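Side-chain contacts in phosphoribosylaminoimidazole carboxylase (Bombyx mori, PDB 4JA0), which probably catalyses two steps of purine biosynthesis, the carboxylation of aminoimidazole ribonucleotide and the joining of its product to aspartate to give SAICAR: residues 356-359 / 360-364; 172-175 / 176-180; 367-370 / 371-374; 116-119 / 120-124. One frame throughout, in Å; residues are numbered along the deposited sequence.

Contact 1: residues 356-359 / 360-364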
ATOM      1  N   ASP A 356       5.233 -13.369  -3.131  1.00 32.62           N
ATOM      2  CA  ASP A 356       5.498 -11.964  -2.872  1.00 28.57           C
ATOM      3  C   ASP A 356       4.203 -11.192  -3.072  1.00 18.90           C
ATOM      4  O   ASP A 356       3.906 -10.238  -2.345  1.00 22.03           O
ATOM      5  CB  ASP A 356       6.582 -11.486  -3.826  1.00 26.12           C
ATOM      6  CG  ASP A 356       7.931 -12.103  -3.506  1.00 64.99           C
ATOM      7  OD1 ASP A 356       8.172 -12.414  -2.316  1.00 64.00           O
ATOM      8  OD2 ASP A 356       8.729 -12.321  -4.441  1.00 73.56           O
ATOM      9  N   LYS A 357       3.401 -11.680  -4.016  1.00  7.26           N
ATOM     10  CA  LYS A 357       2.162 -11.035  -4.400  1.00  4.27           C
ATOM     11  C   LYS A 357       1.004 -11.295  -3.447  1.00  6.31           C
ATOM     12  O   LYS A 357      -0.060 -10.708  -3.626  1.00  3.88           O
ATOM     13  CB  LYS A 357       1.766 -11.456  -5.821  1.00 14.02           C
ATOM     14  CG  LYS A 357       2.449 -10.660  -6.930  1.00 15.63           C
ATOM     15  CD  LYS A 357       3.622 -11.412  -7.570  1.00 20.92           C
ATOM     16  CE  LYS A 357       4.119 -10.646  -8.818  1.00 38.29           C
ATOM     17  NZ  LYS A 357       4.910 -11.458  -9.799  1.00 21.64           N
ATOM     18  N   LEU A 358       1.208 -12.143  -2.431  1.00 10.53           N
ATOM     19  CA  LEU A 358       0.146 -12.466  -1.472  1.00  4.08           C
ATOM     20  C   LEU A 358      -0.409 -11.217  -0.791  1.00  3.62           C
ATOM     21  O   LEU A 358      -1.583 -11.166  -0.425  1.00  6.04           O
ATOM     22  CB  LEU A 358       0.621 -13.481  -0.424  1.00 11.75           C
ATOM     23  CG  LEU A 358      -0.383 -13.831   0.689  1.00  8.60           C
ATOM     24  CD1 LEU A 358      -1.668 -14.358   0.086  1.00 12.11           C
ATOM     25  CD2 LEU A 358       0.202 -14.878   1.582  1.00 12.91           C
ATOM     26  N   VAL A 359       0.440 -10.210  -0.636  1.00  5.39           N
ATOM     27  CA  VAL A 359       0.025  -8.928  -0.089  1.00  4.93           C
ATOM     28  C   VAL A 359      -1.062  -8.231  -0.914  1.00  4.07           C
ATOM     29  O   VAL A 359      -1.922  -7.550  -0.350  1.00  5.07           O
ATOM     30  CB  VAL A 359       1.211  -7.980  -0.024  1.00  2.01           C
ATOM     31  CG1 VAL A 359       0.818  -6.729   0.709  1.00  0.97           C
ATOM     32  CG2 VAL A 359       2.344  -8.665   0.644  1.00  4.25           C
ATOM     33  N   GLN A 360      -1.011  -8.380  -2.240  1.00  2.26           N
ATOM     34  CA  GLN A 360      -2.033  -7.799  -3.110  1.00  3.33           C
ATOM     35  C   GLN A 360      -3.173  -8.768  -3.303  1.00  3.36           C
ATOM     36  O   GLN A 360      -4.348  -8.395  -3.223  1.00  4.17           O
ATOM     37  CB  GLN A 360      -1.464  -7.440  -4.483  1.00  3.04           C
ATOM     38  CG  GLN A 360      -0.704  -6.146  -4.518  1.00  3.71           C
ATOM     39  CD  GLN A 360       0.639  -6.225  -3.804  1.00  4.58           C
ATOM     40  OE1 GLN A 360       1.421  -7.147  -4.037  1.00 13.28           O
ATOM     41  NE2 GLN A 360       0.912  -5.251  -2.926  1.00  2.23           N
ATOM     42  N   ASP A 361      -2.801 -10.022  -3.533  1.00  2.41           N
ATOM     43  CA  ASP A 361      -3.721 -11.073  -3.949  1.00  2.48           C
ATOM     44  C   ASP A 361      -4.656 -11.582  -2.886  1.00  2.73           C
ATOM     45  O   ASP A 361      -5.671 -12.191  -3.201  1.00  7.38           O
ATOM     46  CB  ASP A 361      -2.933 -12.250  -4.517  1.00  2.77           C
ATOM     47  CG  ASP A 361      -2.351 -11.940  -5.874  1.00 17.16           C
ATOM     48  OD1 ASP A 361      -2.900 -11.039  -6.568  1.00  8.20           O
ATOM     49  OD2 ASP A 361      -1.333 -12.584  -6.220  1.00 12.93           O
ATOM     50  N   ILE A 362      -4.327 -11.352  -1.625  1.00  4.35           N
ATOM     51  CA  ILE A 362      -5.136 -11.941  -0.579  1.00  3.07           C
ATOM     52  C   ILE A 362      -6.545 -11.370  -0.555  1.00  2.51           C
ATOM     53  O   ILE A 362      -7.459 -12.001  -0.043  1.00  5.38           O
ATOM     54  CB  ILE A 362      -4.508 -11.809   0.811  1.00  9.23           C
ATOM     55  CG1 ILE A 362      -5.153 -12.857   1.719  1.00  4.74           C
ATOM     56  CG2 ILE A 362      -4.682 -10.394   1.344  1.00  2.29           C
ATOM     57  CD1 ILE A 362      -4.776 -12.758   3.105  1.00 16.21           C
ATOM     58  N   TRP A 363      -6.739 -10.194  -1.139  1.00  1.86           N
ATOM     59  CA  TRP A 363      -8.052  -9.597  -1.112  1.00  0.90           C
ATOM     60  C   TRP A 363      -8.996 -10.300  -2.050  1.00  1.94           C
ATOM     61  O   TRP A 363     -10.189 -10.081  -1.987  1.00  5.51           O
ATOM     62  CB  TRP A 363      -7.979  -8.117  -1.445  1.00  1.13           C
ATOM     63  CG  TRP A 363      -7.256  -7.348  -0.421  1.00  2.36           C
ATOM     64  CD1 TRP A 363      -5.940  -6.974  -0.437  1.00  3.54           C
ATOM     65  CD2 TRP A 363      -7.792  -6.877   0.820  1.00  2.20           C
ATOM     66  NE1 TRP A 363      -5.634  -6.275   0.715  1.00  1.96           N
ATOM     67  CE2 TRP A 363      -6.756  -6.204   1.497  1.00  1.29           C
ATOM     68  CE3 TRP A 363      -9.053  -6.951   1.414  1.00  1.01           C
ATOM     69  CZ2 TRP A 363      -6.945  -5.615   2.740  1.00  3.00           C
ATOM     70  CZ3 TRP A 363      -9.241  -6.361   2.635  1.00  0.85           C
ATOM     71  CH2 TRP A 363      -8.196  -5.712   3.294  1.00  4.76           C
ATOM     72  N   SER A 364      -8.470 -11.170  -2.905  1.00  3.13           N
ATOM     73  CA  SER A 364      -9.320 -11.977  -3.783  1.00  1.39           C
ATOM     74  C   SER A 364      -9.947 -13.102  -2.983  1.00  2.65           C
ATOM     75  O   SER A 364     -10.955 -13.664  -3.395  1.00  1.91           O
ATOM     76  CB  SER A 364      -8.525 -12.539  -4.962  1.00  0.75           C
ATOM     77  OG  SER A 364      -7.450 -13.360  -4.540  1.00  0.90           O
TER

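Contact 2: residues 172-175 / 176-180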
ATOM      1  N   THR A 172      -2.819 -32.375  34.174  1.00  1.67           N
ATOM      2  CA  THR A 172      -3.891 -32.981  34.947  1.00  1.17           C
ATOM      3  C   THR A 172      -5.238 -32.437  34.480  1.00  1.21           C
ATOM      4  O   THR A 172      -6.175 -33.201  34.250  1.00  2.53           O
ATOM      5  CB  THR A 172      -3.699 -32.738  36.474  1.00  2.78           C
ATOM      6  OG1 THR A 172      -2.409 -33.209  36.885  1.00  4.75           O
ATOM      7  CG2 THR A 172      -4.778 -33.438  37.302  1.00  1.67           C
ATOM      8  N   ILE A 173      -5.335 -31.127  34.320  1.00  1.16           N
ATOM      9  CA  ILE A 173      -6.579 -30.544  33.846  1.00  1.37           C
ATOM     10  C   ILE A 173      -6.921 -31.086  32.469  1.00  1.85           C
ATOM     11  O   ILE A 173      -8.078 -31.409  32.196  1.00  2.59           O
ATOM     12  CB  ILE A 173      -6.503 -29.021  33.779  1.00  0.79           C
ATOM     13  CG1 ILE A 173      -6.213 -28.462  35.168  1.00  2.31           C
ATOM     14  CG2 ILE A 173      -7.788 -28.452  33.227  1.00  0.86           C
ATOM     15  CD1 ILE A 173      -5.948 -26.972  35.183  1.00  0.97           C
ATOM     16  N   LEU A 174      -5.906 -31.222  31.618  1.00  1.70           N
ATOM     17  CA  LEU A 174      -6.095 -31.693  30.240  1.00  1.49           C
ATOM     18  C   LEU A 174      -6.626 -33.122  30.149  1.00  1.94           C
ATOM     19  O   LEU A 174      -7.550 -33.396  29.392  1.00  1.24           O
ATOM     20  CB  LEU A 174      -4.769 -31.579  29.483  1.00  0.90           C
ATOM     21  CG  LEU A 174      -4.764 -31.910  27.999  1.00  2.14           C
ATOM     22  CD1 LEU A 174      -5.957 -31.260  27.363  1.00  4.11           C
ATOM     23  CD2 LEU A 174      -3.505 -31.372  27.374  1.00  1.35           C
ATOM     24  N   ILE A 175      -6.057 -34.010  30.958  1.00  1.59           N
ATOM     25  CA  ILE A 175      -6.454 -35.415  31.011  1.00  1.72           C
ATOM     26  C   ILE A 175      -7.885 -35.548  31.503  1.00  3.08           C
ATOM     27  O   ILE A 175      -8.662 -36.353  30.985  1.00  2.79           O
ATOM     28  CB  ILE A 175      -5.510 -36.208  31.929  1.00  1.30           C
ATOM     29  CG1 ILE A 175      -4.173 -36.408  31.227  1.00  1.29           C
ATOM     30  CG2 ILE A 175      -6.119 -37.544  32.361  1.00  0.99           C
ATOM     31  CD1 ILE A 175      -3.068 -36.787  32.179  1.00 40.60           C
ATOM     32  N   PHE A 176      -8.223 -34.747  32.509  1.00  2.60           N
ATOM     33  CA  PHE A 176      -9.589 -34.661  32.958  1.00  0.96           C
ATOM     34  C   PHE A 176     -10.508 -34.204  31.807  1.00  2.60           C
ATOM     35  O   PHE A 176     -11.560 -34.794  31.571  1.00  2.74           O
ATOM     36  CB  PHE A 176      -9.714 -33.684  34.114  1.00  1.14           C
ATOM     37  CG  PHE A 176     -11.118 -33.523  34.589  1.00  4.72           C
ATOM     38  CD1 PHE A 176     -11.625 -34.349  35.570  1.00  3.56           C
ATOM     39  CD2 PHE A 176     -11.972 -32.605  33.977  1.00  3.90           C
ATOM     40  CE1 PHE A 176     -12.940 -34.212  35.974  1.00  6.30           C
ATOM     41  CE2 PHE A 176     -13.284 -32.471  34.368  1.00  2.31           C
ATOM     42  CZ  PHE A 176     -13.771 -33.267  35.366  1.00  6.53           C
ATOM     43  N   GLU A 177     -10.107 -33.171  31.078  1.00  1.74           N
ATOM     44  CA  GLU A 177     -10.961 -32.633  30.030  1.00  1.65           C
ATOM     45  C   GLU A 177     -11.211 -33.647  28.900  1.00  3.23           C
ATOM     46  O   GLU A 177     -12.344 -33.796  28.416  1.00  4.34           O
ATOM     47  CB  GLU A 177     -10.340 -31.358  29.480  1.00  1.99           C
ATOM     48  CG  GLU A 177     -10.504 -30.138  30.391  1.00 14.00           C
ATOM     49  CD  GLU A 177      -9.645 -28.962  29.933  1.00 34.66           C
ATOM     50  OE1 GLU A 177      -8.663 -29.208  29.187  1.00 19.51           O
ATOM     51  OE2 GLU A 177      -9.951 -27.799  30.301  1.00 35.95           O
ATOM     52  N   ILE A 178     -10.165 -34.382  28.533  1.00  1.42           N
ATOM     53  CA  ILE A 178     -10.253 -35.425  27.519  1.00  1.50           C
ATOM     54  C   ILE A 178     -11.204 -36.541  27.911  1.00  2.36           C
ATOM     55  O   ILE A 178     -12.095 -36.897  27.150  1.00  1.97           O
ATOM     56  CB  ILE A 178      -8.868 -36.053  27.274  1.00  1.44           C
ATOM     57  CG1 ILE A 178      -7.964 -35.051  26.571  1.00  2.63           C
ATOM     58  CG2 ILE A 178      -8.991 -37.361  26.477  1.00  0.63           C
ATOM     59  CD1 ILE A 178      -6.559 -35.512  26.455  1.00  5.70           C
ATOM     60  N   LEU A 179     -11.014 -37.062  29.116  1.00  2.01           N
ATOM     61  CA  LEU A 179     -11.839 -38.140  29.642  1.00  1.83           C
ATOM     62  C   LEU A 179     -13.258 -37.659  29.907  1.00  2.06           C
ATOM     63  O   LEU A 179     -14.218 -38.427  29.758  1.00  2.91           O
ATOM     64  CB  LEU A 179     -11.225 -38.701  30.922  1.00  1.32           C
ATOM     65  CG  LEU A 179      -9.839 -39.303  30.709  1.00  1.37           C
ATOM     66  CD1 LEU A 179      -9.274 -39.715  32.036  1.00  4.34           C
ATOM     67  CD2 LEU A 179      -9.917 -40.493  29.774  1.00  2.50           C
ATOM     68  N   GLU A 180     -13.383 -36.390  30.289  1.00  1.15           N
ATOM     69  CA  GLU A 180     -14.680 -35.784  30.530  1.00  1.28           C
ATOM     70  C   GLU A 180     -15.451 -35.859  29.233  1.00  6.26           C
ATOM     71  O   GLU A 180     -16.645 -36.194  29.209  1.00  6.50           O
ATOM     72  CB  GLU A 180     -14.530 -34.323  30.988  1.00  0.73           C
ATOM     73  CG  GLU A 180     -15.859 -33.663  31.353  1.00  1.63           C
ATOM     74  CD  GLU A 180     -15.783 -32.182  31.754  1.00 15.28           C
ATOM     75  OE1 GLU A 180     -16.688 -31.750  32.514  1.00 10.93           O
ATOM     76  OE2 GLU A 180     -14.853 -31.453  31.329  1.00 17.12           O
TER

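Contact 3: residues 367-370 / 371-374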
ATOM      1  N   SER A 367     -12.927 -10.427   1.272  1.00  3.16           N
ATOM      2  CA  SER A 367     -13.804  -9.572   0.441  1.00 33.24           C
ATOM      3  C   SER A 367     -14.499 -10.380  -0.647  1.00 13.14           C
ATOM      4  O   SER A 367     -14.329 -10.150  -1.855  1.00  3.65           O
ATOM      5  CB  SER A 367     -13.093  -8.332  -0.163  1.00  6.96           C
ATOM      6  OG  SER A 367     -12.088  -8.660  -1.094  1.00  3.52           O
ATOM      7  N   VAL A 368     -15.268 -11.349  -0.186  1.00 15.90           N
ATOM      8  CA  VAL A 368     -16.101 -12.137  -1.059  1.00 13.55           C
ATOM      9  C   VAL A 368     -17.429 -11.403  -1.270  1.00  9.88           C
ATOM     10  O   VAL A 368     -17.769 -10.486  -0.523  1.00  5.20           O
ATOM     11  CB  VAL A 368     -16.361 -13.511  -0.407  1.00 16.80           C
ATOM     12  CG1 VAL A 368     -15.125 -14.391  -0.507  1.00 16.94           C
ATOM     13  CG2 VAL A 368     -16.778 -13.321   1.039  1.00  4.95           C
ATOM     14  N   PRO A 369     -18.172 -11.773  -2.321  1.00 17.10           N
ATOM     15  CA  PRO A 369     -19.519 -11.206  -2.485  1.00  8.72           C
ATOM     16  C   PRO A 369     -20.447 -11.567  -1.328  1.00  7.12           C
ATOM     17  O   PRO A 369     -20.203 -12.520  -0.567  1.00  4.69           O
ATOM     18  CB  PRO A 369     -20.009 -11.833  -3.784  1.00  8.95           C
ATOM     19  CG  PRO A 369     -19.058 -12.976  -4.054  1.00 22.12           C
ATOM     20  CD  PRO A 369     -17.761 -12.582  -3.479  1.00  9.74           C
ATOM     21  N   SER A 370     -21.477 -10.756  -1.158  1.00  4.49           N
ATOM     22  CA  SER A 370     -22.398 -10.945  -0.051  1.00  7.83           C
ATOM     23  C   SER A 370     -23.094 -12.313  -0.056  1.00 12.56           C
ATOM     24  O   SER A 370     -23.660 -12.743  -1.071  1.00 22.34           O
ATOM     25  CB  SER A 370     -23.437  -9.822  -0.077  1.00  6.38           C
ATOM     26  OG  SER A 370     -24.173  -9.835  -1.296  1.00 45.58           O
ATOM     27  N   GLY A 371     -23.094 -12.987   1.090  1.00 14.01           N
ATOM     28  CA  GLY A 371     -23.765 -14.271   1.155  1.00  8.64           C
ATOM     29  C   GLY A 371     -22.841 -15.456   0.929  1.00 12.11           C
ATOM     30  O   GLY A 371     -23.301 -16.577   0.681  1.00 24.64           O
ATOM     31  N   LEU A 372     -21.536 -15.213   1.000  1.00  5.48           N
ATOM     32  CA  LEU A 372     -20.573 -16.310   0.947  1.00  5.92           C
ATOM     33  C   LEU A 372     -19.814 -16.385   2.266  1.00  6.05           C
ATOM     34  O   LEU A 372     -19.370 -15.365   2.774  1.00 16.96           O
ATOM     35  CB  LEU A 372     -19.592 -16.128  -0.193  1.00  8.34           C
ATOM     36  CG  LEU A 372     -20.159 -16.125  -1.601  1.00  5.79           C
ATOM     37  CD1 LEU A 372     -19.030 -16.477  -2.531  1.00 10.27           C
ATOM     38  CD2 LEU A 372     -21.305 -17.096  -1.734  1.00  4.42           C
ATOM     39  N   GLY A 373     -19.677 -17.596   2.804  1.00 10.69           N
ATOM     40  CA  GLY A 373     -19.066 -17.817   4.098  1.00  6.97           C
ATOM     41  C   GLY A 373     -17.637 -18.323   4.043  1.00  9.75           C
ATOM     42  O   GLY A 373     -17.128 -18.897   5.001  1.00 19.91           O
ATOM     43  N   CYS A 374     -17.001 -18.156   2.901  1.00  7.45           N
ATOM     44  CA  CYS A 374     -15.598 -18.468   2.757  1.00  5.07           C
ATOM     45  C   CYS A 374     -14.750 -17.754   3.843  1.00 13.62           C
ATOM     46  O   CYS A 374     -14.936 -16.553   4.100  1.00 11.22           O
ATOM     47  CB  CYS A 374     -15.162 -18.043   1.349  1.00  2.68           C
ATOM     48  SG  CYS A 374     -13.787 -18.992   0.761  1.00 57.41           S
TER

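Contact 4: residues 116-119 / 120-124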
ATOM      1  N   PRO A 116     -16.765 -25.289  53.666  1.00 14.52           N
ATOM      2  CA  PRO A 116     -18.167 -25.136  54.093  1.00  9.70           C
ATOM      3  C   PRO A 116     -18.890 -23.895  53.531  1.00  7.82           C
ATOM      4  O   PRO A 116     -18.341 -22.788  53.597  1.00  7.80           O
ATOM      5  CB  PRO A 116     -18.057 -25.065  55.625  1.00  5.86           C
ATOM      6  CG  PRO A 116     -16.613 -24.819  55.920  1.00  3.44           C
ATOM      7  CD  PRO A 116     -15.856 -25.451  54.815  1.00  6.05           C
ATOM      8  N   GLY A 117     -20.104 -24.094  52.996  1.00  2.05           N
ATOM      9  CA  GLY A 117     -20.890 -23.014  52.410  1.00  3.75           C
ATOM     10  C   GLY A 117     -21.065 -23.142  50.892  1.00 14.52           C
ATOM     11  O   GLY A 117     -22.007 -22.598  50.298  1.00  9.24           O
ATOM     12  N   VAL A 118     -20.122 -23.848  50.273  1.00  6.60           N
ATOM     13  CA  VAL A 118     -20.164 -24.205  48.865  1.00  5.23           C
ATOM     14  C   VAL A 118     -21.021 -25.451  48.698  1.00  8.41           C
ATOM     15  O   VAL A 118     -20.688 -26.502  49.248  1.00 23.50           O
ATOM     16  CB  VAL A 118     -18.755 -24.548  48.365  1.00  7.17           C
ATOM     17  CG1 VAL A 118     -18.779 -24.956  46.886  1.00  7.08           C
ATOM     18  CG2 VAL A 118     -17.813 -23.385  48.629  1.00  8.86           C
ATOM     19  N   PRO A 119     -22.134 -25.343  47.957  1.00 12.96           N
ATOM     20  CA  PRO A 119     -23.069 -26.472  47.818  1.00  5.26           C
ATOM     21  C   PRO A 119     -22.604 -27.540  46.839  1.00  7.62           C
ATOM     22  O   PRO A 119     -21.849 -27.252  45.901  1.00  9.12           O
ATOM     23  CB  PRO A 119     -24.341 -25.804  47.294  1.00  1.53           C
ATOM     24  CG  PRO A 119     -23.858 -24.623  46.547  1.00  9.94           C
ATOM     25  CD  PRO A 119     -22.630 -24.130  47.282  1.00 13.34           C
ATOM     26  N   GLU A 120     -23.040 -28.774  47.079  1.00 11.48           N
ATOM     27  CA  GLU A 120     -22.733 -29.881  46.184  1.00 11.60           C
ATOM     28  C   GLU A 120     -23.258 -29.543  44.799  1.00 14.27           C
ATOM     29  O   GLU A 120     -24.379 -29.048  44.663  1.00 14.82           O
ATOM     30  CB  GLU A 120     -23.353 -31.192  46.675  1.00  8.29           C
ATOM     31  CG  GLU A 120     -22.906 -32.410  45.849  1.00 15.96           C
ATOM     32  CD  GLU A 120     -23.422 -33.743  46.385  1.00 29.07           C
ATOM     33  OE1 GLU A 120     -22.581 -34.590  46.765  1.00 15.86           O
ATOM     34  OE2 GLU A 120     -24.660 -33.941  46.422  1.00 44.67           O
ATOM     35  N   GLY A 121     -22.427 -29.759  43.782  1.00 11.89           N
ATOM     36  CA  GLY A 121     -22.810 -29.508  42.403  1.00  2.93           C
ATOM     37  C   GLY A 121     -22.335 -28.165  41.874  1.00  6.33           C
ATOM     38  O   GLY A 121     -22.531 -27.881  40.692  1.00  9.08           O
ATOM     39  N   PHE A 122     -21.696 -27.357  42.728  1.00  7.39           N
ATOM     40  CA  PHE A 122     -21.102 -26.087  42.305  1.00  4.68           C
ATOM     41  C   PHE A 122     -20.038 -26.323  41.258  1.00  7.22           C
ATOM     42  O   PHE A 122     -19.078 -27.065  41.505  1.00  5.53           O
ATOM     43  CB  PHE A 122     -20.485 -25.347  43.485  1.00  6.33           C
ATOM     44  CG  PHE A 122     -19.766 -24.081  43.102  1.00  5.10           C
ATOM     45  CD1 PHE A 122     -20.408 -22.851  43.169  1.00 10.64           C
ATOM     46  CD2 PHE A 122     -18.442 -24.112  42.686  1.00  9.61           C
ATOM     47  CE1 PHE A 122     -19.745 -21.668  42.826  1.00  3.76           C
ATOM     48  CE2 PHE A 122     -17.777 -22.938  42.336  1.00  8.11           C
ATOM     49  CZ  PHE A 122     -18.430 -21.716  42.421  1.00  2.94           C
ATOM     50  N   ARG A 123     -20.181 -25.654  40.111  1.00  8.53           N
ATOM     51  CA  ARG A 123     -19.375 -25.981  38.931  1.00  6.87           C
ATOM     52  C   ARG A 123     -18.061 -25.196  38.843  1.00  5.18           C
ATOM     53  O   ARG A 123     -18.015 -23.982  39.025  1.00 10.31           O
ATOM     54  CB  ARG A 123     -20.209 -25.812  37.655  1.00  4.35           C
ATOM     55  CG  ARG A 123     -21.396 -26.766  37.594  1.00  5.38           C
ATOM     56  CD  ARG A 123     -22.010 -26.841  36.220  1.00  5.07           C
ATOM     57  NE  ARG A 123     -21.168 -27.630  35.325  1.00  8.60           N
ATOM     58  CZ  ARG A 123     -21.212 -28.953  35.219  1.00  6.02           C
ATOM     59  NH1 ARG A 123     -22.075 -29.653  35.942  1.00 10.67           N
ATOM     60  NH2 ARG A 123     -20.400 -29.575  34.378  1.00  5.58           N
ATOM     61  N   PHE A 124     -16.990 -25.922  38.560  1.00  5.24           N
ATOM     62  CA  PHE A 124     -15.672 -25.332  38.510  1.00  6.08           C
ATOM     63  C   PHE A 124     -15.270 -25.058  37.085  1.00  9.95           C
ATOM     64  O   PHE A 124     -15.006 -25.967  36.288  1.00  8.35           O
ATOM     65  CB  PHE A 124     -14.651 -26.240  39.173  1.00  2.72           C
ATOM     66  CG  PHE A 124     -14.853 -26.373  40.630  1.00  5.89           C
ATOM     67  CD1 PHE A 124     -15.009 -27.617  41.214  1.00  4.24           C
ATOM     68  CD2 PHE A 124     -14.872 -25.242  41.435  1.00  9.77           C
ATOM     69  CE1 PHE A 124     -15.178 -27.735  42.582  1.00  4.96           C
ATOM     70  CE2 PHE A 124     -15.049 -25.347  42.810  1.00  9.33           C
ATOM     71  CZ  PHE A 124     -15.201 -26.597  43.386  1.00  7.13           C
TER

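Contact 1: residues 356-359 / 360-364
Leu358 and Ile362, one helical turn apart, cross at an oblique angle, with Leu358 CD1 lying 3.9 Å from Ile362 CB. Leu358 CG is anti to the backbone N (chi1 176°), which turns its branch forward along the helix to make this apolar meeting. Gln360 leans the other way: its chain bends at chi2, and the amide folds back over Val359 until Gln360 NE2 stands 3.9 Å from Val359 CG1. Beside them Asp361 brings OD2 to 3.3 Å from Lys357 CB, touching the base of the lysine and not its ammonium end. The backbone beneath is the short helix 358-361, part of the beta-alpha-beta unit that runs from strand 348-350 to strand 375-376 in the AIR carboxylase region. Lys357 O accepts two bonds there, a straight one from Asp361 N (2.8 Å, N-H...O 166°) and one from Gln360 N, which sits above the carbonyl plane. With a glycine in place of Gln360, Val359 CG1 is likely to lose its amide neighbour, and Trp363 of a third subunit a packing partner. Ile362 CG2 lies 4.1 Å above one face of the Trp363 indole, offset toward its rim, and Val359 packs on Trp363 of a second subunit.

Contact 2: residues 172-175 / 176-180
Ile173 and Glu177 lie side by side and point the same way, with Ile173 CG2 3.7 Å from Glu177 OE2. With Ile173 CG1 at chi1 -60°, CG2 stands anti to the backbone N and beside the carbonyl carbon, next to the Glu177 carboxylate. The extended glutamate chain also passes its CG within 3.3 Å of Ile173 O. The Glu177 and Leu174 side chains cross at about a right angle, Leu174 CD1 to Glu177 OE1 being 3.9 Å. A second pair, Ile175 and Leu179, is likewise aligned, Ile175 CG2 to Leu179 CD1 at 3.8 Å, while Leu174 CG meets Ile178 CD1 more distantly. What sets this spacing is the regular alpha helix 162-183 of the SAICAR synthetase region: Phe176 N donates to Thr172 O (169°), Leu179 N to Ile175 O, and Glu177 N and Ile178 N follow the same i to i-4 pattern. Further out, the Glu177 carboxylate forms a salt bridge with Arg403 of the C-terminal helix 396-420. Were a leucine to replace Glu177, Arg403 would probably be left without this partner, and Ile173 CG2 without the carboxylate beside it. The fold covers other faces of the helix: Ile175 and Ile178 rest on Leu71 of helix 57-74, Leu179 on Leu190 and Met193 of strand 188-200, and Thr172, whose hydroxyl bonds Met168 O, on Trp101 and Thr103 of strand 100-104.

Contact 3: residues 367-370 / 371-374
Pro369 and Leu372 close a type II beta turn in the loop that leads from helix 358-361 to strand 375-376, and Pro369 CG lies 3.8 Å from Leu372 CD1, the nearest apolar pair of the contact. The backbone bond of the turn is weak, Leu372 N to Pro369 O at 3.4 Å with an N-H...O angle of only 134°. On the buried side Val368 sends one methyl to each of two partners. At chi1 -75° its CG1 is anti to the carbonyl carbon and comes within 4.1 Å of Cys374 CB; CG2, between the backbone N and the carbonyl carbon, approaches Leu372 CB at 4.2 Å. Behind this cluster stands helix 336-343, where Pro338 touches Val368 and Ser341 touches both Leu372 and Cys374; His304 of a third subunit packs on Pro369 and Leu372. The outer side is different in kind. Ser370, at the second position of the turn, is exposed; its CB lies against the backbone N of Gly371 and does not join the apolar group. Gly371 has a positive phi of 95°, where a side chain would be jammed against the preceding carbonyl oxygen, as expected for the third position of a type II turn. Back on the buried side, Val368 CG2 also reaches the backbone, lying 3.7 Å from Leu372 O.

Contact 4: residues 116-119 / 120-124
Val118 and Phe122 make the side-chain contact of this surface loop, which links helix 110-114 to strand 123-132. Before them the chain passes Pro116, whose carbonyl oxygen accepts a hydrogen bond from Gln147 of a fifth subunit, and Gly117, whose positive phi of 113° suits a residue without a side chain. Val118 then places CG1 anti to its backbone N (chi1 179°). That methyl meets the root of the aromatic side chain, as two distances attest: Val118 CG1 is 3.8 Å from Phe122 CB and 4.0 Å from Phe122 CG. Phe122 carries the rest of its ring away from the 116-119 segment. Pro119 opens a type II beta turn that ends at Phe122: Phe122 N donates to Pro119 O at 3.2 Å with an N-H...O angle of 152°, the donor tilted 32° from the carbonyl plane. Gly121 fills the third position, and its backbone is bonded to Ala107, on which Val118 and Phe122 also pack. Past the turn, Phe124 CD2 lies at the edge of the Phe122 ring and in its plane, while Phe122 O sits 4.0 Å above the centre of the Phe124 ring, which packs edge-to-face with Phe111. Within the two segments, then, the turn is closed by one backbone bond and one methyl contact, whereas the charged groups have their partners outside: Glu120 of the turn forms a salt bridge with Lys224, and Arg123 after it forms one with Asp319 of a second subunit.

Along the chain the order is contact 4, contact 2, contact 1, contact 3. The first two belong to the SAICAR synthetase region, with centres about 20 Å apart and nearest atoms about 5 Å apart: contact 4 leads into strand 123-132, and contact 2 lies on helix 162-183, which packs on that strand. Contacts 1 and 3, centres about 17 Å apart, follow each other closely on the connection between strands 348-350 and 375-376 of the parallel AIR carboxylase sheet, where both touch a second subunit. Between the two pairs, centres are about 38 to 54 Å apart, consistent with two separate catalytic regions in one bifunctional chain assembled as an octamer.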